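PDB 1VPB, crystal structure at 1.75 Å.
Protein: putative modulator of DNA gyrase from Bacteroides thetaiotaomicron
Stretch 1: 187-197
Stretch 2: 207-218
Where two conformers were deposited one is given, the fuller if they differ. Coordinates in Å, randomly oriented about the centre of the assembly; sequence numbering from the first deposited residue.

Stretch 1 (187-197) STWYSLSADIT
Stretch 2, residues 207-218: SAYWYESSLYMN

Residues 187-197 form one extended strand and 207-214 another, with phi between -162° and -119° and psi between 132° and 168° throughout. Their axes approach to 4.7 Å and their N-to-C directions differ by 172°, so the pairing is antiparallel. The register is fixed by Y190 with S214, L192 with E212, A194 with W210 and I196 with A208, hydrogen-bonded pairs with CA-CA distances of 5.5-5.6 Å. Each makes two reciprocal backbone bonds: Y190 N to S214 O is 2.9 Å and S214 N to Y190 O 3.1 Å; A194 N to W210 O is 2.9 Å and W210 N to A194 O 3.1 Å. Alternating with them are the non-hydrogen-bonded pairs S191-S213, S193-Y211, D195-Y209 and T197-S207, whose CA atoms close to 4.1-4.3 Å. Here CA-H groups meet carbonyls, as at Y211 CA to L192 O, 3.1 Å.

This alternation sorts the side chains. Those of S191, S193, D195, T197, S207, Y209, Y211 and S213 share one face. S191 (chi1 t) donates from OG to E212 O at 2.9 Å, a carbonyl that also accepts L192 N at 3.0 Å. S193 CB packs 3.6 Å from Y211 CB; Y209 is modelled only to CG.

On the other face, W210 (t, chi2 -105°) donates NE1 to E212 OE2 at 3.0 Å, linking alternate residues of one strand.

Beyond S214 the chain turns at L215 (phi/psi -78/-21), yet contact persists: T188 OG1 (p) donates to L215 O at 2.7 Å. The CA-to-CB bond of Y190 (m, chi2 86°) points to the face shared with L192 and S214, but the ring end comes nearer stretch 2, with Y190 CE1 3.3 Å from L215 O. M217 (t, chi2 p, chi3 92°) covers one face of its ring, CB lying 3.9 Å from the Y190 ring centroid and 16° off the normal, a CH-pi contact; M217 CE is 3.7 Å from Y190 CD2.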

# COMPACT_ATOMS: atom_id res chain seq x y z
N SER A 187 0.01 21.48 -11.03
CA SER A 187 -0.09 20.59 -12.16
C SER A 187 -1.42 19.86 -12.19
O SER A 187 -2.15 19.75 -11.17
CB SER A 187 1.05 19.60 -12.17
OG SER A 187 1.00 18.77 -11.01
N THR A 188 -1.73 19.32 -13.38
CA THR A 188 -2.90 18.48 -13.60
C THR A 188 -2.48 17.16 -14.21
O THR A 188 -1.33 17.00 -14.71
CB THR A 188 -3.95 19.18 -14.52
OG1 THR A 188 -3.24 19.68 -15.69
CG2 THR A 188 -4.55 20.34 -13.85
N TRP A 189 -3.38 16.20 -14.13
CA TRP A 189 -3.23 14.93 -14.82
C TRP A 189 -4.57 14.33 -15.14
O TRP A 189 -5.56 14.55 -14.45
CB TRP A 189 -2.36 13.91 -14.05
CG TRP A 189 -2.95 13.49 -12.76
CD1 TRP A 189 -2.81 14.11 -11.55
CD2 TRP A 189 -3.85 12.38 -12.55
NE1 TRP A 189 -3.55 13.44 -10.60
CE2 TRP A 189 -4.16 12.35 -11.17
CE3 TRP A 189 -4.37 11.38 -13.36
CZ2 TRP A 189 -5.04 11.39 -10.61
CZ3 TRP A 189 -5.22 10.41 -12.79
CH2 TRP A 189 -5.53 10.43 -11.43
N TYR A 190 -4.58 13.53 -16.20
CA TYR A 190 -5.73 12.80 -16.64
C TYR A 190 -5.28 11.43 -17.11
O TYR A 190 -4.18 11.28 -17.66
CB TYR A 190 -6.37 13.49 -17.86
CG TYR A 190 -6.70 14.95 -17.67
CD1 TYR A 190 -5.75 15.94 -17.91
CD2 TYR A 190 -7.97 15.36 -17.26
CE1 TYR A 190 -6.05 17.29 -17.73
CE2 TYR A 190 -8.28 16.70 -17.10
CZ TYR A 190 -7.33 17.66 -17.33
OH TYR A 190 -7.62 19.01 -17.21
N SER A 191 -6.13 10.43 -16.90
CA SER A 191 -5.81 9.07 -17.34
C SER A 191 -7.01 8.27 -17.70
O SER A 191 -8.10 8.44 -17.13
CB SER A 191 -5.01 8.36 -16.27
OG SER A 191 -4.43 7.19 -16.80
N LEU A 192 -6.82 7.36 -18.67
CA LEU A 192 -7.84 6.41 -19.05
C LEU A 192 -7.21 5.06 -19.15
O LEU A 192 -6.07 4.92 -19.61
CB LEU A 192 -8.46 6.76 -20.41
CG LEU A 192 -9.47 7.91 -20.49
CD1 LEU A 192 -9.59 8.39 -21.96
CD2 LEU A 192 -10.80 7.46 -19.96
N SER A 193 -7.92 4.04 -18.73
CA SER A 193 -7.40 2.70 -18.77
C SER A 193 -8.47 1.66 -19.07
O SER A 193 -9.68 1.89 -18.95
CB SER A 193 -6.68 2.35 -17.46
OG SER A 193 -7.60 2.15 -16.42
N ALA A 194 -8.00 0.52 -19.55
CA ALA A 194 -8.82 -0.69 -19.69
C ALA A 194 -8.12 -1.87 -19.06
O ALA A 194 -6.91 -1.96 -19.08
CB ALA A 194 -9.08 -1.03 -21.16
N ASP A 195 -8.91 -2.80 -18.54
CA ASP A 195 -8.38 -4.08 -18.07
C ASP A 195 -9.37 -5.17 -18.49
O ASP A 195 -10.59 -5.03 -18.31
CB ASP A 195 -8.09 -4.05 -16.57
CG ASP A 195 -9.32 -3.84 -15.76
OD1 ASP A 195 -10.08 -4.83 -15.63
OD2 ASP A 195 -9.62 -2.75 -15.22
N ILE A 196 -8.85 -6.23 -19.08
CA ILE A 196 -9.69 -7.24 -19.67
C ILE A 196 -9.21 -8.60 -19.23
O ILE A 196 -8.02 -8.84 -19.22
CB ILE A 196 -9.59 -7.17 -21.21
CG1 ILE A 196 -10.03 -5.79 -21.68
CG2 ILE A 196 -10.42 -8.30 -21.85
CD1 ILE A 196 -10.01 -5.57 -23.17
N THR A 197 -10.15 -9.45 -18.87
CA THR A 197 -9.88 -10.82 -18.46
C THR A 197 -10.59 -11.77 -19.41
O THR A 197 -11.73 -11.52 -19.81
CB THR A 197 -10.36 -11.01 -17.03
OG1 THR A 197 -9.49 -10.27 -16.15
CG2 THR A 197 -10.22 -12.46 -16.59
N SER A 207 -5.23 -11.91 -17.97
CA SER A 207 -5.72 -10.55 -18.07
C SER A 207 -4.62 -9.63 -18.60
O SER A 207 -3.43 -9.97 -18.57
CB SER A 207 -6.24 -10.06 -16.72
OG SER A 207 -5.17 -9.76 -15.85
N ALA A 208 -5.05 -8.49 -19.13
CA ALA A 208 -4.11 -7.48 -19.61
C ALA A 208 -4.78 -6.13 -19.53
O ALA A 208 -5.98 -6.04 -19.37
CB ALA A 208 -3.67 -7.75 -21.02
N TYR A 209 -3.96 -5.10 -19.70
CA TYR A 209 -4.38 -3.73 -19.56
C TYR A 209 -3.71 -2.82 -20.56
O TYR A 209 -2.69 -3.17 -21.17
CB TYR A 209 -4.05 -3.24 -18.17
CG TYR A 209 -2.57 -3.31 -17.82
N TRP A 210 -4.27 -1.63 -20.70
CA TRP A 210 -3.61 -0.54 -21.36
C TRP A 210 -4.08 0.74 -20.72
O TRP A 210 -5.16 0.77 -20.15
CB TRP A 210 -3.94 -0.54 -22.85
CG TRP A 210 -3.09 0.42 -23.60
CD1 TRP A 210 -3.45 1.64 -24.10
CD2 TRP A 210 -1.70 0.26 -23.89
NE1 TRP A 210 -2.37 2.23 -24.71
CE2 TRP A 210 -1.29 1.40 -24.61
CE3 TRP A 210 -0.78 -0.76 -23.66
CZ2 TRP A 210 0.02 1.57 -25.07
CZ3 TRP A 210 0.52 -0.61 -24.13
CH2 TRP A 210 0.91 0.55 -24.81
N TYR A 211 -3.27 1.79 -20.80
CA TYR A 211 -3.66 3.09 -20.30
C TYR A 211 -2.91 4.16 -21.01
O TYR A 211 -1.87 3.94 -21.63
CB TYR A 211 -3.45 3.19 -18.80
CG TYR A 211 -2.03 3.42 -18.48
CD1 TYR A 211 -1.15 2.36 -18.44
CD2 TYR A 211 -1.54 4.71 -18.30
CE1 TYR A 211 0.19 2.56 -18.17
CE2 TYR A 211 -0.22 4.92 -18.04
CZ TYR A 211 0.65 3.84 -17.98
OH TYR A 211 1.99 4.04 -17.72
N GLU A 212 -3.51 5.35 -20.96
CA GLU A 212 -2.98 6.54 -21.57
C GLU A 212 -3.10 7.61 -20.49
O GLU A 212 -4.03 7.55 -19.66
CB GLU A 212 -3.83 6.97 -22.74
CG GLU A 212 -3.83 6.03 -23.95
CD GLU A 212 -2.53 5.94 -24.71
OE1 GLU A 212 -1.57 6.67 -24.42
OE2 GLU A 212 -2.50 5.09 -25.65
N SER A 213 -2.15 8.55 -20.49
CA SER A 213 -2.23 9.72 -19.60
C SER A 213 -1.66 10.97 -20.24
O SER A 213 -0.94 10.93 -21.25
CB SER A 213 -1.58 9.40 -18.23
OG SER A 213 -0.20 9.20 -18.35
N SER A 214 -2.01 12.12 -19.67
CA SER A 214 -1.52 13.41 -20.13
C SER A 214 -1.73 14.46 -19.05
O SER A 214 -2.62 14.31 -18.20
CB SER A 214 -2.30 13.87 -21.37
OG SER A 214 -1.75 15.09 -21.88
N LEU A 215 -0.98 15.55 -19.13
CA LEU A 215 -1.16 16.67 -18.27
C LEU A 215 -2.38 17.50 -18.74
O LEU A 215 -2.91 18.31 -17.99
CB LEU A 215 0.10 17.52 -18.29
CG LEU A 215 1.40 16.88 -17.80
CD1 LEU A 215 2.50 17.94 -17.76
CD2 LEU A 215 1.22 16.37 -16.42
N TYR A 216 -2.77 17.35 -20.04
CA TYR A 216 -3.86 18.13 -20.66
C TYR A 216 -4.99 17.24 -21.23
O TYR A 216 -4.71 16.27 -21.90
CB TYR A 216 -3.29 18.94 -21.85
CG TYR A 216 -2.43 20.09 -21.41
CD1 TYR A 216 -1.15 19.89 -20.95
CD2 TYR A 216 -2.95 21.34 -21.32
CE1 TYR A 216 -0.37 20.97 -20.50
CE2 TYR A 216 -2.18 22.42 -20.90
CZ TYR A 216 -0.92 22.21 -20.45
OH TYR A 216 -0.17 23.30 -20.02
N MET A 217 -6.23 17.57 -20.92
CA MET A 217 -7.40 16.77 -21.39
C MET A 217 -7.39 16.72 -22.89
O MET A 217 -7.62 15.66 -23.51
CB MET A 217 -8.70 17.35 -20.86
CG MET A 217 -9.94 16.63 -21.39
SD MET A 217 -9.99 14.87 -20.95
CE MET A 217 -10.90 15.08 -19.49
N ASN A 218 -7.07 17.87 -23.50
CA ASN A 218 -7.06 17.95 -24.95
C ASN A 218 -6.04 17.01 -25.60
O ASN A 218 -6.28 16.53 -26.70
CB ASN A 218 -6.80 19.39 -25.39
CG ASN A 218 -7.06 19.59 -26.87
OD1 ASN A 218 -6.14 19.82 -27.64
ND2 ASN A 218 -8.31 19.45 -27.27